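Local coordinates for protein esterase YbfF (Escherichia coli, PDB 3BF7) that probably hydrolyses ester and thioester bonds, as an alpha/beta hydrolase with a helical cap, at residues H196-I201 against A219-A224; L98-P103 against E189-W194. The protein carries 1 engineered substitution. All blocks are in the same frame, centred on the assembly; numbering follows the deposited sequence.

Contact 1 (H196-I201 against A219-A224); sequences HPALFI and AQFPQA
Two phenyl rings meet where H196-I201 packs against A219-A224. F200 presents its edge to the face of F221 in an offset edge-to-face pair, with centroids 5.6 Å apart and planes at 64°. F200 CZ leads, 3.8 Å from F221 CD2, with CE1 near F221 CB. In both side chains CG is anti to the carbonyl carbon, beside the backbone N (chi1 near -70°), and from there the two side chains cross at about a right angle. Two methyl groups fill in around them: A224 CB lies 3.6 Å from F200 CE1, and A198 CB packs against F221 CD1.

The backbone contacts are sparse, as the parallel pairing of A198 with A224 is only beginning here. A198 N donates a weak but fairly straight hydrogen bond to Q223 O at 3.4 Å, while A224 CA makes a CA-H...O contact with A198 O. A type I turn from F221 to A224, closed by A224 N to F221 O at 3.0 Å, swings the chain from the end of the helix into the edge strand. One water bridges the two segments, donating to H196 O and accepting from Q223 N. On the exposed side the Q223 side chain lies alongside the P197 ring, pointing the same way.

This is the return into the last strand of a beta-alpha-beta unit made of strand 198-201, helix 214-220 and strand 224-226, on the edge of the central sheet of an alpha/beta hydrolase. M96 of helix 90-101 touches both phenyl rings on one side of the sheet, whereas L199 and I201 pack on helix 241-253 on the other.

Contact 2 (L98-P103 against E189-W194); sequences LTALAP and EKIPAW
T99 sits in the last turns of helix 90-101, and its CB lies over the indole of W194, 3.7 Å from the centroid of the five-membered ring and 18° off the normal, a CH-pi contact. The closest ring atom is W194 CD1, at 3.5 Å from T99 CB. Further out the side chain forks. CG2, anti to the carbonyl carbon, lies over the middle of the indole, 3.8 Å from both W194 CD2 and CE2. OG1 takes the crowded position between the backbone N and the carbonyl carbon (chi1 68°), hydrogen-bonds to M96 O one turn back, and has I191 CD1 against it at 3.5 Å. A water also donates to OG1 and to P192 O. Helix 90-101 follows the probable nucleophile elbow of the alpha/beta hydrolase fold, and the irregular chain 189-194, on its way from helix 182-186 to strand 198-201, crosses the helix's C-terminal end here. Next along the helix, A100 CB rests against I191 CB, 3.8 Å away, and P192 CD. P103, just past the helix, puts CB at the edge of the W194 indole, where a second water accepts from W194 NE1 and donates to P103 O.

From the N terminus, the chain first reaches 98-103, at the end of helix 90-101, then goes through strand 106-112 and a mostly helical region before 189-194 comes back to that helix; contact 2 thus closes a long loop of 85 residues. Only afterwards does contact 1 open, with 196-201 leading into a sheet strand, and it closes at 219-224 after 17 intervening residues. The two loops follow in series, neither enclosing nor crossing the other. They are nonetheless joined: Q220 O probably accepts a hydrogen bond from W194 N, and Q220 OE1 another from I191 N. Helix 90-101, the incoming loop and the sheet's edge are tied together.

Contact 1 (H196-I201 against A219-A224)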
loop_
_atom_site.group_PDB
_atom_site.type_symbol
_atom_site.label_atom_id
_atom_site.label_comp_id
_atom_site.label_asym_id
_atom_site.label_seq_id
_atom_site.Cartn_x
_atom_site.Cartn_y
_atom_site.Cartn_z
ATOM N N HIS A 196 -3.361 3.863 -20.108
ATOM C CA HIS A 196 -2.180 4.672 -19.829
ATOM C C HIS A 196 -1.095 3.769 -19.262
ATOM O O HIS A 196 -1.391 2.760 -18.621
ATOM C CB HIS A 196 -2.497 5.760 -18.801
ATOM C CG HIS A 196 -3.573 6.706 -19.231
ATOM N ND1 HIS A 196 -4.904 6.517 -18.923
ATOM C CD2 HIS A 196 -3.515 7.840 -19.970
ATOM C CE1 HIS A 196 -5.617 7.496 -19.453
ATOM N NE2 HIS A 196 -4.799 8.311 -20.091
ATOM N N PRO A 197 0.180 4.118 -19.489
ATOM C CA PRO A 197 1.272 3.290 -18.965
ATOM C C PRO A 197 1.181 3.191 -17.446
ATOM O O PRO A 197 0.995 4.200 -16.766
ATOM C CB PRO A 197 2.523 4.044 -19.412
ATOM C CG PRO A 197 2.077 4.740 -20.665
ATOM C CD PRO A 197 0.704 5.235 -20.292
ATOM N N ALA A 198 1.301 1.975 -16.927
ATOM C CA ALA A 198 1.241 1.731 -15.488
ATOM C C ALA A 198 2.378 0.793 -15.124
ATOM O O ALA A 198 2.619 -0.183 -15.828
ATOM C CB ALA A 198 -0.095 1.101 -15.120
ATOM N N LEU A 199 3.068 1.078 -14.024
ATOM C CA LEU A 199 4.184 0.244 -13.600
ATOM C C LEU A 199 3.817 -0.704 -12.472
ATOM O O LEU A 199 3.262 -0.287 -11.454
ATOM C CB LEU A 199 5.364 1.115 -13.146
ATOM C CG LEU A 199 6.597 0.356 -12.632
ATOM C CD1 LEU A 199 7.234 -0.423 -13.775
ATOM C CD2 LEU A 199 7.598 1.337 -12.030
ATOM N N PHE A 200 4.120 -1.982 -12.672
ATOM C CA PHE A 200 3.898 -3.008 -11.665
ATOM C C PHE A 200 5.278 -3.503 -11.259
ATOM O O PHE A 200 6.115 -3.790 -12.118
ATOM C CB PHE A 200 3.064 -4.158 -12.225
ATOM C CG PHE A 200 1.630 -3.796 -12.433
ATOM C CD1 PHE A 200 1.255 -2.979 -13.495
ATOM C CD2 PHE A 200 0.662 -4.193 -11.516
ATOM C CE1 PHE A 200 -0.065 -2.555 -13.638
ATOM C CE2 PHE A 200 -0.660 -3.774 -11.649
ATOM C CZ PHE A 200 -1.022 -2.953 -12.711
ATOM N N ILE A 201 5.518 -3.581 -9.955
ATOM C CA ILE A 201 6.806 -4.028 -9.437
ATOM C C ILE A 201 6.619 -5.244 -8.538
ATOM O O ILE A 201 6.413 -5.115 -7.326
ATOM C CB ILE A 201 7.507 -2.906 -8.631
ATOM C CG1 ILE A 201 7.650 -1.651 -9.495
ATOM C CG2 ILE A 201 8.885 -3.376 -8.169
ATOM C CD1 ILE A 201 8.231 -0.455 -8.761
ATOM N N ALA A 219 -6.205 -6.960 -18.784
ATOM C CA ALA A 219 -7.549 -6.559 -19.177
ATOM C C ALA A 219 -7.911 -5.222 -18.536
ATOM O O ALA A 219 -8.698 -4.452 -19.084
ATOM C CB ALA A 219 -8.556 -7.625 -18.770
ATOM N N GLN A 220 -7.322 -4.947 -17.375
ATOM C CA GLN A 220 -7.597 -3.710 -16.655
ATOM C C GLN A 220 -6.510 -2.659 -16.855
ATOM O O GLN A 220 -6.785 -1.463 -16.790
ATOM C CB GLN A 220 -7.802 -4.034 -15.175
ATOM C CG GLN A 220 -9.015 -4.934 -14.970
ATOM C CD GLN A 220 -9.076 -5.554 -13.592
ATOM O OE1 GLN A 220 -9.791 -5.074 -12.709
ATOM N NE2 GLN A 220 -8.319 -6.623 -13.397
ATOM N N PHE A 221 -5.285 -3.114 -17.107
ATOM C CA PHE A 221 -4.145 -2.232 -17.351
ATOM C C PHE A 221 -3.453 -2.725 -18.613
ATOM O O PHE A 221 -2.388 -3.343 -18.569
ATOM C CB PHE A 221 -3.210 -2.240 -16.140
ATOM C CG PHE A 221 -3.805 -1.558 -14.953
ATOM C CD1 PHE A 221 -3.768 -0.173 -14.849
ATOM C CD2 PHE A 221 -4.529 -2.281 -14.010
ATOM C CE1 PHE A 221 -4.451 0.486 -13.831
ATOM C CE2 PHE A 221 -5.216 -1.630 -12.987
ATOM C CZ PHE A 221 -5.177 -0.246 -12.901
ATOM N N PRO A 222 -4.066 -2.450 -19.771
ATOM C CA PRO A 222 -3.506 -2.879 -21.054
ATOM C C PRO A 222 -2.054 -2.484 -21.288
ATOM O O PRO A 222 -1.294 -3.251 -21.890
ATOM C CB PRO A 222 -4.467 -2.270 -22.083
ATOM C CG PRO A 222 -5.081 -1.107 -21.355
ATOM C CD PRO A 222 -5.285 -1.648 -19.966
ATOM N N GLN A 223 -1.669 -1.304 -20.808
ATOM C CA GLN A 223 -0.304 -0.821 -20.977
ATOM C C GLN A 223 0.560 -1.033 -19.736
ATOM O O GLN A 223 1.478 -0.258 -19.457
ATOM C CB GLN A 223 -0.312 0.658 -21.377
ATOM C CG GLN A 223 -0.971 0.906 -22.729
ATOM C CD GLN A 223 -1.038 2.375 -23.091
ATOM O OE1 GLN A 223 -2.091 2.876 -23.485
ATOM N NE2 GLN A 223 0.083 3.070 -22.965
ATOM N N ALA A 224 0.265 -2.094 -18.997
ATOM C CA ALA A 224 1.034 -2.425 -17.810
ATOM C C ALA A 224 2.455 -2.812 -18.205
ATOM O O ALA A 224 2.676 -3.473 -19.223
ATOM C CB ALA A 224 0.382 -3.584 -17.075
HETATM O O HOH W 1 -2.561 0.263 -18.524
#

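Contact 2 (L98-P103 against E189-W194)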
loop_
_atom_site.group_PDB
_atom_site.type_symbol
_atom_site.label_atom_id
_atom_site.label_comp_id
_atom_site.label_asym_id
_atom_site.label_seq_id
_atom_site.Cartn_x
_atom_site.Cartn_y
_atom_site.Cartn_z
ATOM N N LEU A 98 -8.733 3.762 -8.057
ATOM C CA LEU A 98 -8.884 5.188 -8.305
ATOM C C LEU A 98 -8.947 5.484 -9.802
ATOM O O LEU A 98 -9.597 6.443 -10.214
ATOM C CB LEU A 98 -7.730 5.969 -7.668
ATOM C CG LEU A 98 -7.765 7.493 -7.854
ATOM C CD1 LEU A 98 -9.028 8.076 -7.235
ATOM C CD2 LEU A 98 -6.527 8.107 -7.216
ATOM N N THR A 99 -8.287 4.668 -10.623
ATOM C CA THR A 99 -8.326 4.909 -12.065
ATOM C C THR A 99 -9.744 4.779 -12.613
ATOM O O THR A 99 -10.084 5.408 -13.614
ATOM C CB THR A 99 -7.413 3.937 -12.868
ATOM O OG1 THR A 99 -7.928 2.602 -12.794
ATOM C CG2 THR A 99 -5.989 3.975 -12.339
ATOM N N ALA A 100 -10.569 3.967 -11.961
ATOM C CA ALA A 100 -11.945 3.775 -12.402
ATOM C C ALA A 100 -12.866 4.854 -11.847
ATOM O O ALA A 100 -13.830 5.256 -12.500
ATOM C CB ALA A 100 -12.441 2.397 -11.976
ATOM N N LEU A 101 -12.559 5.332 -10.647
ATOM C CA LEU A 101 -13.383 6.342 -9.996
ATOM C C LEU A 101 -13.121 7.776 -10.449
ATOM O O LEU A 101 -14.063 8.519 -10.733
ATOM C CB LEU A 101 -13.210 6.252 -8.474
ATOM C CG LEU A 101 -14.141 7.139 -7.643
ATOM C CD1 LEU A 101 -15.582 6.703 -7.857
ATOM C CD2 LEU A 101 -13.770 7.039 -6.173
ATOM N N ALA A 102 -11.851 8.165 -10.514
ATOM C CA ALA A 102 -11.493 9.526 -10.910
ATOM C C ALA A 102 -10.166 9.540 -11.659
ATOM O O ALA A 102 -9.162 10.048 -11.160
ATOM C CB ALA A 102 -11.407 10.414 -9.675
ATOM N N PRO A 103 -10.152 8.997 -12.884
ATOM C CA PRO A 103 -8.929 8.950 -13.692
ATOM C C PRO A 103 -8.225 10.286 -13.918
ATOM O O PRO A 103 -6.999 10.330 -14.019
ATOM C CB PRO A 103 -9.403 8.310 -14.998
ATOM C CG PRO A 103 -10.843 8.724 -15.079
ATOM C CD PRO A 103 -11.312 8.523 -13.660
ATOM N N GLU A 189 -12.835 -5.718 -7.200
ATOM C CA GLU A 189 -13.977 -5.371 -8.036
ATOM C C GLU A 189 -13.355 -5.008 -9.382
ATOM O O GLU A 189 -12.641 -4.013 -9.487
ATOM C CB GLU A 189 -14.719 -4.162 -7.466
ATOM C CG GLU A 189 -16.003 -3.819 -8.204
ATOM C CD GLU A 189 -17.044 -4.913 -8.085
ATOM O OE1 GLU A 189 -17.323 -5.336 -6.942
ATOM O OE2 GLU A 189 -17.586 -5.346 -9.124
ATOM N N LYS A 190 -13.601 -5.817 -10.406
ATOM C CA LYS A 190 -13.023 -5.539 -11.717
ATOM C C LYS A 190 -13.330 -4.125 -12.190
ATOM O O LYS A 190 -14.437 -3.616 -12.001
ATOM C CB LYS A 190 -13.511 -6.556 -12.750
ATOM C CG LYS A 190 -12.877 -7.932 -12.607
ATOM C CD LYS A 190 -13.305 -8.848 -13.744
ATOM C CE LYS A 190 -12.562 -10.174 -13.704
ATOM N NZ LYS A 190 -12.825 -10.928 -12.451
ATOM N N ILE A 191 -12.338 -3.495 -12.808
ATOM C CA ILE A 191 -12.481 -2.131 -13.294
ATOM C C ILE A 191 -12.296 -2.041 -14.800
ATOM O O ILE A 191 -11.766 -2.958 -15.425
ATOM C CB ILE A 191 -11.435 -1.196 -12.636
ATOM C CG1 ILE A 191 -10.017 -1.643 -13.012
ATOM C CG2 ILE A 191 -11.614 -1.203 -11.125
ATOM C CD1 ILE A 191 -8.923 -0.707 -12.516
ATOM N N PRO A 192 -12.751 -0.930 -15.404
ATOM C CA PRO A 192 -12.601 -0.753 -16.850
ATOM C C PRO A 192 -11.119 -0.546 -17.149
ATOM O O PRO A 192 -10.343 -0.176 -16.265
ATOM C CB PRO A 192 -13.414 0.508 -17.134
ATOM C CG PRO A 192 -14.439 0.516 -16.042
ATOM C CD PRO A 192 -13.629 0.108 -14.841
ATOM N N ALA A 193 -10.728 -0.773 -18.395
ATOM C CA ALA A 193 -9.338 -0.604 -18.779
ATOM C C ALA A 193 -8.879 0.840 -18.607
ATOM O O ALA A 193 -9.622 1.783 -18.896
ATOM C CB ALA A 193 -9.147 -1.037 -20.227
ATOM N N TRP A 194 -7.654 0.999 -18.116
ATOM C CA TRP A 194 -7.048 2.317 -17.952
ATOM C C TRP A 194 -5.983 2.346 -19.049
ATOM O O TRP A 194 -4.942 1.689 -18.940
ATOM C CB TRP A 194 -6.408 2.452 -16.568
ATOM C CG TRP A 194 -5.973 3.850 -16.227
ATOM C CD1 TRP A 194 -6.761 4.966 -16.169
ATOM C CD2 TRP A 194 -4.660 4.268 -15.842
ATOM N NE1 TRP A 194 -6.021 6.050 -15.767
ATOM C CE2 TRP A 194 -4.727 5.652 -15.559
ATOM C CE3 TRP A 194 -3.432 3.608 -15.707
ATOM C CZ2 TRP A 194 -3.611 6.386 -15.146
ATOM C CZ3 TRP A 194 -2.322 4.339 -15.296
ATOM C CH2 TRP A 194 -2.422 5.716 -15.020
HETATM O O HOH W 2 -10.106 2.026 -14.671
HETATM O O HOH W 3 -5.862 8.937 -16.027
#